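Side-chain contacts in CaaX farnesyltransferase alpha subunit Ram2 (PDB 4L9P), which serves as the alpha subunit of a heterodimeric enzyme that probably transfers farnesyl, and perhaps geranylgeranyl, groups to proteins ending in a CAAX motif: residues A[169-172]-A[176-179]; A[219-224]-A[231-236]; A[281-286]-A[304-309]. The protein carries 1 engineered substitution. All coordinates share one frame; numbering follows the deposited sequence.

Contact 1 (A[169-172]-A[176-179]); sequences WLVR and LWDH
V171 and W177 meet through their first torsions. CG1 of V171 lies anti to its own backbone N (chi1 169°), while the indole of W177 leaves its backbone on the N side, anti to the carbonyl carbon (chi1 -62°), and folds back over the helix end. The methyl CG1 of V171 consequently sits over one face of the indole, 3.9 Å from the centroid of the five-membered ring of W177 and almost on its normal, a CH-pi contact. The six-membered ring reaches farther along the helix, bringing CZ2 of W177 to 3.9 Å from CA of R172. The guanidinium of R172 extends onward, with a long and weak ion pair to D217.

A backbone bond fixes the chain just before the indole. N of L176 donates to O of V171 at 2.8 Å, nearly straight at 166°, in the carbonyl plane and on a lone pair. The side chain of L176 points toward the helix: its CB comes to 3.9 Å from CA of V171, and CD1 of L176 rests 3.8 Å from O of L170. L170 CG and L176 CD1 meet at 4.2 Å, a branch-to-methyl contact between two buried leucines. Helix 197-208 closes over V171 and W177 through M205, and helix 146-156 packs on L170.

After W177 the chain makes a type I turn, with N of H179 bonded to O of L176 at 2.9 Å, and H179 then takes the N-cap position, its ND1 accepting from N of R181. The 6→1 bond from L176 to V171, with the apolar contact between the same two residues, is consistent with a Schellman motif, here in the short link between helix 161-174 and helix 180-192 of an alpha-alpha repeat protein of the TPR clan.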
loop_
_atom_site.group_PDB
_atom_site.type_symbol
_atom_site.label_atom_id
_atom_site.label_comp_id
_atom_site.label_asym_id
_atom_site.label_seq_id
_atom_site.Cartn_x
_atom_site.Cartn_y
_atom_site.Cartn_z
ATOM N N TRP A 169 -16.429 -8.488 -2.314
ATOM C CA TRP A 169 -17.483 -7.796 -3.058
ATOM C C TRP A 169 -18.612 -8.797 -3.385
ATOM O O TRP A 169 -19.814 -8.437 -3.283
ATOM C CB TRP A 169 -16.886 -7.186 -4.360
ATOM C CG TRP A 169 -17.976 -6.656 -5.227
ATOM C CD1 TRP A 169 -18.600 -5.420 -5.160
ATOM C CD2 TRP A 169 -18.688 -7.403 -6.194
ATOM N NE1 TRP A 169 -19.622 -5.357 -6.053
ATOM C CE2 TRP A 169 -19.721 -6.559 -6.704
ATOM C CE3 TRP A 169 -18.540 -8.695 -6.701
ATOM C CZ2 TRP A 169 -20.622 -6.995 -7.692
ATOM C CZ3 TRP A 169 -19.480 -9.129 -7.667
ATOM C CH2 TRP A 169 -20.486 -8.269 -8.137
ATOM N N LEU A 170 -18.260 -10.015 -3.807
ATOM C CA LEU A 170 -19.266 -11.007 -4.206
ATOM C C LEU A 170 -20.145 -11.331 -3.022
ATOM O O LEU A 170 -21.413 -11.457 -3.189
ATOM C CB LEU A 170 -18.525 -12.235 -4.708
ATOM C CG LEU A 170 -19.427 -13.351 -5.250
ATOM C CD1 LEU A 170 -19.906 -12.984 -6.664
ATOM C CD2 LEU A 170 -18.616 -14.653 -5.268
ATOM N N VAL A 171 -19.570 -11.511 -1.849
ATOM C CA VAL A 171 -20.366 -11.793 -0.659
ATOM C C VAL A 171 -21.328 -10.663 -0.335
ATOM O O VAL A 171 -22.513 -10.938 -0.030
ATOM C CB VAL A 171 -19.431 -12.096 0.543
ATOM C CG1 VAL A 171 -20.231 -12.113 1.851
ATOM C CG2 VAL A 171 -18.711 -13.392 0.311
ATOM N N ARG A 172 -20.897 -9.426 -0.398
ATOM C CA ARG A 172 -21.816 -8.339 -0.107
ATOM C C ARG A 172 -22.888 -8.249 -1.178
ATOM O O ARG A 172 -24.078 -8.033 -0.865
ATOM C CB ARG A 172 -21.032 -7.036 -0.019
ATOM C CG ARG A 172 -21.903 -5.890 0.375
ATOM C CD ARG A 172 -21.032 -4.637 0.638
ATOM N NE ARG A 172 -21.856 -3.490 1.020
ATOM C CZ ARG A 172 -22.174 -3.216 2.290
ATOM N NH1 ARG A 172 -21.815 -4.080 3.270
ATOM N NH2 ARG A 172 -22.914 -2.151 2.559
ATOM N N LEU A 176 -24.022 -13.201 0.816
ATOM C CA LEU A 176 -23.527 -14.566 1.037
ATOM C C LEU A 176 -22.909 -14.787 2.418
ATOM O O LEU A 176 -22.247 -15.793 2.637
ATOM C CB LEU A 176 -22.528 -14.962 -0.053
ATOM C CG LEU A 176 -23.027 -14.787 -1.478
ATOM C CD1 LEU A 176 -21.862 -15.186 -2.396
ATOM C CD2 LEU A 176 -24.242 -15.672 -1.702
ATOM N N TRP A 177 -23.105 -13.865 3.373
ATOM C CA TRP A 177 -22.391 -13.986 4.679
ATOM C C TRP A 177 -22.679 -15.327 5.315
ATOM O O TRP A 177 -21.754 -15.928 5.902
ATOM C CB TRP A 177 -22.750 -12.886 5.649
ATOM C CG TRP A 177 -22.400 -11.518 5.191
ATOM C CD1 TRP A 177 -21.216 -10.856 5.413
ATOM C CD2 TRP A 177 -23.241 -10.607 4.487
ATOM N NE1 TRP A 177 -21.259 -9.597 4.864
ATOM C CE2 TRP A 177 -22.485 -9.429 4.267
ATOM C CE3 TRP A 177 -24.547 -10.670 3.986
ATOM C CZ2 TRP A 177 -23.005 -8.312 3.642
ATOM C CZ3 TRP A 177 -25.062 -9.546 3.358
ATOM C CH2 TRP A 177 -24.280 -8.384 3.180
ATOM N N ASP A 178 -23.918 -15.829 5.173
ATOM C CA ASP A 178 -24.295 -17.115 5.810
ATOM C C ASP A 178 -24.347 -18.268 4.820
ATOM O O ASP A 178 -24.806 -19.393 5.141
ATOM C CB ASP A 178 -25.652 -17.000 6.512
ATOM C CG ASP A 178 -25.594 -16.027 7.709
ATOM O OD1 ASP A 178 -24.491 -15.879 8.332
ATOM O OD2 ASP A 178 -26.596 -15.353 7.980
ATOM N N HIS A 179 -23.826 -18.014 3.610
ATOM C CA HIS A 179 -23.825 -19.104 2.579
ATOM C C HIS A 179 -22.779 -20.151 2.991
ATOM O O HIS A 179 -21.613 -19.803 3.230
ATOM C CB HIS A 179 -23.506 -18.468 1.236
ATOM C CG HIS A 179 -23.565 -19.400 0.066
ATOM N ND1 HIS A 179 -22.667 -20.441 -0.167
ATOM C CD2 HIS A 179 -24.459 -19.418 -0.960
ATOM C CE1 HIS A 179 -23.010 -21.043 -1.304
ATOM N NE2 HIS A 179 -24.091 -20.433 -1.791
#

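Contact 2 (A[219-224]-A[231-236]); sequences GLHNTT and GRLPVV
L220 opens the contact by laying its CB against the backbone of G231, 3.9 Å from CA of that glycine, with its CD2 beside the same atom. G231 has a positive phi of 106° and presents bare main chain to the leucine. L220 also packs on Y204 of helix 197-208 and on T297 of the beta subunit Ram1.

H221 does most of the work. Its O accepts a bond of 2.7 Å from N of G231; the bond is moderately bent, at 151°, and the donor is tilted 30° from the carbonyl plane. CG of H221 stands beside its backbone N, anti to the carbonyl carbon, which lets ring and N share one water. That water sits at the edge of the imidazole, in its plane, 3.1 Å from ND1 of H221; it accepts from N of H221 at 2.9 Å and donates to O of G231, also at 2.9 Å. Over one face of the ring lies L233, whose CD2 is 3.4 Å from CE1 of H221. P234 approaches from that same side, its CD 3.7 Å from CD2 of H221, and the side chains of H221 and P234 cross at about a right angle.

N222 follows, its CB against O of R232. ND2 of N222 comes to 4.0 Å from CB of R232, the two side chains crossing at a slant, and bonds to O of E229, whose carboxylate pairs with the guanidinium of R232.

Water at ND1 and a methyl over the face together limit rotation of the imidazole, so this loop between helices 197-208 and 238-254 keeps its shape beside Ram1 without regular secondary structure.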
loop_
_atom_site.group_PDB
_atom_site.type_symbol
_atom_site.label_atom_id
_atom_site.label_comp_id
_atom_site.label_asym_id
_atom_site.label_seq_id
_atom_site.Cartn_x
_atom_site.Cartn_y
_atom_site.Cartn_z
ATOM N N GLY A 219 -15.007 -2.211 6.936
ATOM C CA GLY A 219 -14.409 -3.427 7.480
ATOM C C GLY A 219 -14.896 -3.734 8.887
ATOM O O GLY A 219 -14.838 -4.884 9.335
ATOM N N LEU A 220 -15.359 -2.714 9.590
ATOM C CA LEU A 220 -15.758 -2.844 11.005
ATOM C C LEU A 220 -17.055 -2.115 11.254
ATOM O O LEU A 220 -17.341 -1.101 10.610
ATOM C CB LEU A 220 -14.681 -2.173 11.895
ATOM C CG LEU A 220 -13.313 -2.851 11.910
ATOM C CD1 LEU A 220 -12.246 -1.960 12.586
ATOM C CD2 LEU A 220 -13.434 -4.191 12.616
ATOM N N HIS A 221 -17.830 -2.637 12.190
ATOM C CA HIS A 221 -18.973 -1.892 12.686
ATOM C C HIS A 221 -18.540 -0.645 13.424
ATOM O O HIS A 221 -17.378 -0.501 13.874
ATOM C CB HIS A 221 -19.738 -2.744 13.708
ATOM C CG HIS A 221 -20.590 -3.796 13.077
ATOM N ND1 HIS A 221 -20.132 -5.064 12.744
ATOM C CD2 HIS A 221 -21.871 -3.732 12.661
ATOM C CE1 HIS A 221 -21.115 -5.748 12.195
ATOM N NE2 HIS A 221 -22.190 -4.975 12.158
ATOM N N ASN A 222 -19.503 0.258 13.573
ATOM C CA ASN A 222 -19.361 1.374 14.507
ATOM C C ASN A 222 -18.272 2.356 14.107
ATOM O O ASN A 222 -17.633 2.938 14.973
ATOM C CB ASN A 222 -19.107 0.890 15.961
ATOM C CG ASN A 222 -19.470 1.940 17.007
ATOM O OD1 ASN A 222 -20.428 2.714 16.826
ATOM N ND2 ASN A 222 -18.748 1.931 18.135
ATOM N N THR A 223 -18.085 2.582 12.816
ATOM C CA THR A 223 -17.152 3.603 12.394
ATOM C C THR A 223 -17.733 5.019 12.599
ATOM O O THR A 223 -17.034 5.986 12.401
ATOM C CB THR A 223 -16.705 3.402 10.905
ATOM O OG1 THR A 223 -17.857 3.355 10.056
ATOM C CG2 THR A 223 -15.956 2.076 10.767
ATOM N N THR A 224 -19.000 5.158 12.974
ATOM C CA THR A 224 -19.474 6.525 13.330
ATOM C C THR A 224 -19.173 6.843 14.805
ATOM O O THR A 224 -19.334 7.980 15.245
ATOM C CB THR A 224 -20.960 6.726 13.021
ATOM O OG1 THR A 224 -21.709 5.685 13.657
ATOM C CG2 THR A 224 -21.226 6.623 11.501
ATOM N N GLY A 231 -15.512 -1.318 15.625
ATOM C CA GLY A 231 -15.694 -2.750 15.594
ATOM C C GLY A 231 -16.844 -3.227 16.482
ATOM O O GLY A 231 -17.363 -4.314 16.241
ATOM N N ARG A 232 -17.222 -2.464 17.515
ATOM C CA ARG A 232 -18.302 -2.900 18.419
ATOM C C ARG A 232 -19.611 -3.170 17.706
ATOM O O ARG A 232 -20.118 -2.317 16.971
ATOM C CB ARG A 232 -18.564 -1.800 19.446
ATOM C CG ARG A 232 -17.455 -1.627 20.391
ATOM C CD ARG A 232 -17.823 -2.351 21.635
ATOM N NE ARG A 232 -16.793 -3.303 21.977
ATOM C CZ ARG A 232 -15.666 -2.992 22.603
ATOM N NH1 ARG A 232 -15.398 -1.730 22.972
ATOM N NH2 ARG A 232 -14.814 -3.963 22.868
ATOM N N LEU A 233 -20.150 -4.373 17.909
ATOM C CA LEU A 233 -21.430 -4.758 17.304
ATOM C C LEU A 233 -22.566 -4.074 18.055
ATOM O O LEU A 233 -22.519 -3.983 19.279
ATOM C CB LEU A 233 -21.672 -6.270 17.464
ATOM C CG LEU A 233 -20.666 -7.183 16.757
ATOM C CD1 LEU A 233 -20.673 -8.633 17.261
ATOM C CD2 LEU A 233 -20.949 -7.218 15.270
ATOM N N PRO A 234 -23.599 -3.623 17.330
ATOM C CA PRO A 234 -24.798 -3.066 17.958
ATOM C C PRO A 234 -25.540 -4.135 18.766
ATOM O O PRO A 234 -26.158 -3.830 19.796
ATOM C CB PRO A 234 -25.688 -2.672 16.763
ATOM C CG PRO A 234 -24.911 -2.836 15.553
ATOM C CD PRO A 234 -23.625 -3.524 15.860
ATOM N N VAL A 235 -25.520 -5.370 18.283
ATOM C CA VAL A 235 -26.251 -6.459 18.939
ATOM C C VAL A 235 -25.323 -7.647 18.820
ATOM O O VAL A 235 -24.811 -7.911 17.742
ATOM C CB VAL A 235 -27.563 -6.837 18.243
ATOM C CG1 VAL A 235 -28.224 -7.987 18.989
ATOM C CG2 VAL A 235 -28.536 -5.665 18.233
ATOM N N VAL A 236 -25.072 -8.324 19.932
ATOM C CA VAL A 236 -24.089 -9.413 19.966
ATOM C C VAL A 236 -24.829 -10.748 20.048
ATOM O O VAL A 236 -25.666 -10.939 20.922
ATOM C CB VAL A 236 -23.160 -9.305 21.184
ATOM C CG1 VAL A 236 -22.109 -10.425 21.182
ATOM C CG2 VAL A 236 -22.455 -7.952 21.214
HETATM O O HOH W 1 -17.159 -5.169 13.525
#

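Contact 3 (A[281-286]-A[304-309])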
loop_
_atom_site.group_PDB
_atom_site.type_symbol
_atom_site.label_atom_id
_atom_site.label_comp_id
_atom_site.label_asym_id
_atom_site.label_seq_id
_atom_site.Cartn_x
_atom_site.Cartn_y
_atom_site.Cartn_z
ATOM N N ASP A 281 -6.380 -17.488 31.128
ATOM C CA ASP A 281 -5.844 -18.793 31.457
ATOM C C ASP A 281 -5.343 -19.485 30.200
ATOM O O ASP A 281 -4.322 -20.170 30.230
ATOM C CB ASP A 281 -6.934 -19.626 32.094
ATOM C CG ASP A 281 -7.232 -19.206 33.498
ATOM O OD1 ASP A 281 -6.363 -18.582 34.150
ATOM O OD2 ASP A 281 -8.348 -19.537 33.958
ATOM N N PHE A 282 -6.068 -19.330 29.089
ATOM C CA PHE A 282 -5.615 -19.912 27.838
ATOM C C PHE A 282 -4.221 -19.339 27.485
ATOM O O PHE A 282 -3.322 -20.085 27.123
ATOM C CB PHE A 282 -6.607 -19.581 26.719
ATOM C CG PHE A 282 -6.229 -20.134 25.374
ATOM C CD1 PHE A 282 -6.302 -21.491 25.148
ATOM C CD2 PHE A 282 -5.855 -19.285 24.320
ATOM C CE1 PHE A 282 -6.004 -22.038 23.934
ATOM C CE2 PHE A 282 -5.532 -19.819 23.071
ATOM C CZ PHE A 282 -5.628 -21.213 22.880
ATOM N N ALA A 283 -4.050 -18.019 27.571
ATOM C CA ALA A 283 -2.768 -17.393 27.245
ATOM C C ALA A 283 -1.687 -17.906 28.197
ATOM O O ALA A 283 -0.608 -18.244 27.757
ATOM C CB ALA A 283 -2.861 -15.858 27.323
ATOM N N ARG A 284 -1.985 -17.985 29.497
ATOM C CA ARG A 284 -0.995 -18.500 30.452
ATOM C C ARG A 284 -0.551 -19.918 30.118
ATOM O O ARG A 284 0.570 -20.321 30.479
ATOM C CB ARG A 284 -1.579 -18.522 31.863
ATOM C CG ARG A 284 -1.918 -17.179 32.433
ATOM C CD ARG A 284 -2.483 -17.314 33.870
ATOM N NE ARG A 284 -1.409 -17.122 34.833
ATOM C CZ ARG A 284 -1.048 -17.961 35.819
ATOM N NH1 ARG A 284 -1.669 -19.128 36.025
ATOM N NH2 ARG A 284 -0.028 -17.623 36.608
ATOM N N SER A 285 -1.429 -20.719 29.502
ATOM C CA SER A 285 -1.056 -22.109 29.205
ATOM C C SER A 285 0.154 -22.232 28.252
ATOM O O SER A 285 0.748 -23.311 28.167
ATOM C CB SER A 285 -2.250 -22.925 28.680
ATOM O OG SER A 285 -2.630 -22.560 27.353
ATOM N N PHE A 286 0.503 -21.153 27.539
ATOM C CA PHE A 286 1.623 -21.175 26.601
ATOM C C PHE A 286 2.881 -20.603 27.236
ATOM O O PHE A 286 3.918 -20.490 26.579
ATOM C CB PHE A 286 1.288 -20.398 25.314
ATOM C CG PHE A 286 0.122 -20.963 24.591
ATOM C CD1 PHE A 286 0.261 -22.077 23.793
ATOM C CD2 PHE A 286 -1.149 -20.438 24.789
ATOM C CE1 PHE A 286 -0.897 -22.652 23.138
ATOM C CE2 PHE A 286 -2.271 -20.980 24.168
ATOM C CZ PHE A 286 -2.143 -22.085 23.330
ATOM N N SER A 304 4.740 -16.135 21.398
ATOM C CA SER A 304 4.952 -14.727 21.739
ATOM C C SER A 304 3.618 -13.972 21.836
ATOM O O SER A 304 3.470 -12.989 22.593
ATOM C CB SER A 304 5.892 -14.068 20.734
ATOM O OG SER A 304 5.300 -14.061 19.438
ATOM N N HIS A 305 2.628 -14.426 21.050
ATOM C CA HIS A 305 1.315 -13.807 21.108
ATOM C C HIS A 305 0.650 -13.958 22.455
ATOM O O HIS A 305 -0.103 -13.077 22.896
ATOM C CB HIS A 305 0.410 -14.412 19.983
ATOM C CG HIS A 305 1.146 -14.434 18.683
ATOM N ND1 HIS A 305 1.591 -13.268 18.096
ATOM C CD2 HIS A 305 1.625 -15.454 17.931
ATOM C CE1 HIS A 305 2.289 -13.576 17.025
ATOM N NE2 HIS A 305 2.328 -14.888 16.894
ATOM N N ALA A 306 0.909 -15.094 23.112
ATOM C CA ALA A 306 0.392 -15.326 24.467
ATOM C C ALA A 306 1.008 -14.341 25.441
ATOM O O ALA A 306 0.310 -13.824 26.291
ATOM C CB ALA A 306 0.647 -16.736 24.861
ATOM N N ILE A 307 2.295 -14.046 25.273
ATOM C CA ILE A 307 2.947 -13.079 26.169
ATOM C C ILE A 307 2.352 -11.689 25.933
ATOM O O ILE A 307 2.055 -10.948 26.914
ATOM C CB ILE A 307 4.483 -13.022 25.930
ATOM C CG1 ILE A 307 5.125 -14.396 26.134
ATOM C CG2 ILE A 307 5.166 -11.969 26.811
ATOM C CD1 ILE A 307 6.599 -14.385 25.802
ATOM N N GLU A 308 2.141 -11.293 24.658
ATOM C CA GLU A 308 1.566 -9.965 24.411
ATOM C C GLU A 308 0.134 -9.878 24.928
ATOM O O GLU A 308 -0.300 -8.846 25.464
ATOM C CB GLU A 308 1.569 -9.720 22.928
ATOM C CG GLU A 308 1.075 -8.307 22.592
ATOM C CD GLU A 308 1.036 -8.148 21.095
ATOM O OE1 GLU A 308 1.070 -9.214 20.397
ATOM O OE2 GLU A 308 0.968 -7.000 20.599
ATOM N N TRP A 309 -0.601 -10.984 24.805
ATOM C CA TRP A 309 -1.965 -11.029 25.331
ATOM C C TRP A 309 -1.960 -10.787 26.836
ATOM O O TRP A 309 -2.751 -9.970 27.361
ATOM C CB TRP A 309 -2.573 -12.399 25.036
ATOM C CG TRP A 309 -4.046 -12.451 25.206
ATOM C CD1 TRP A 309 -4.744 -12.454 26.376
ATOM C CD2 TRP A 309 -5.009 -12.500 24.154
ATOM N NE1 TRP A 309 -6.100 -12.519 26.109
ATOM C CE2 TRP A 309 -6.283 -12.533 24.747
ATOM C CE3 TRP A 309 -4.905 -12.522 22.744
ATOM C CZ2 TRP A 309 -7.455 -12.592 23.987
ATOM C CZ3 TRP A 309 -6.069 -12.588 21.981
ATOM C CH2 TRP A 309 -7.324 -12.623 22.602
#
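Close helix-helix packing through small residues brings A283, on the short helix 280-284, against A306 in the first turn of helix 304-317. Their CA atoms approach to 4.7 Å, a separation that methyl side chains permit, and the two CB atoms, of A283 and A306, lie 4.4 Å apart. Each methyl also reaches the other backbone: CB of A306 is 3.5 Å from O of A283, and CB of A283 is 3.9 Å from O of A306. The carbonyl O of A283 is at the same time the acceptor for N of F286, at 3.1 Å.

Two aromatic residues flank this pair. CB of F286 stands 3.7 Å from CB of A306, and its ring rises beside the backbone N, anti to the carbonyl carbon (chi1 -60°), with CE2 over the rim of one face of F282. OG of S285, which donates to O of F282 at 2.6 Å, lies over the rim of one face of the F286 ring. CG of W309 is anti to its backbone N (chi1 -165°), bringing CD1 of W309 to 4.0 Å from CB of A283. Its NE1 is bonded to O of L276, so the polar edge of this buried ring is satisfied.

Around the interface, F282 and F286 pack on helix 238-254 through I252. W309 stacks on W279 and touches helix 259-272, I307 turns to helix 323-338, and S304 and E308 border the beta subunit.

Overall arrangement
From the N terminus the contacts follow one another in series; none nests within or crosses another. Contact 1 closes a short turn, with three residues between its segments, and joins the end of helix 161-174 to the entry of helix 180-192. Contact 2, its centre about 18 Å away, closes a loop of six intervening residues inside the linker from helix 197-208 to helix 238-254, beside the beta subunit. Contact 3 lies farther on, about 26 Å from contact 2 between centres, and spans seventeen residues, among them the unmodelled 288-299, tying helix 280-284 to helix 304-317. Together they sample three separate connections along one helical array.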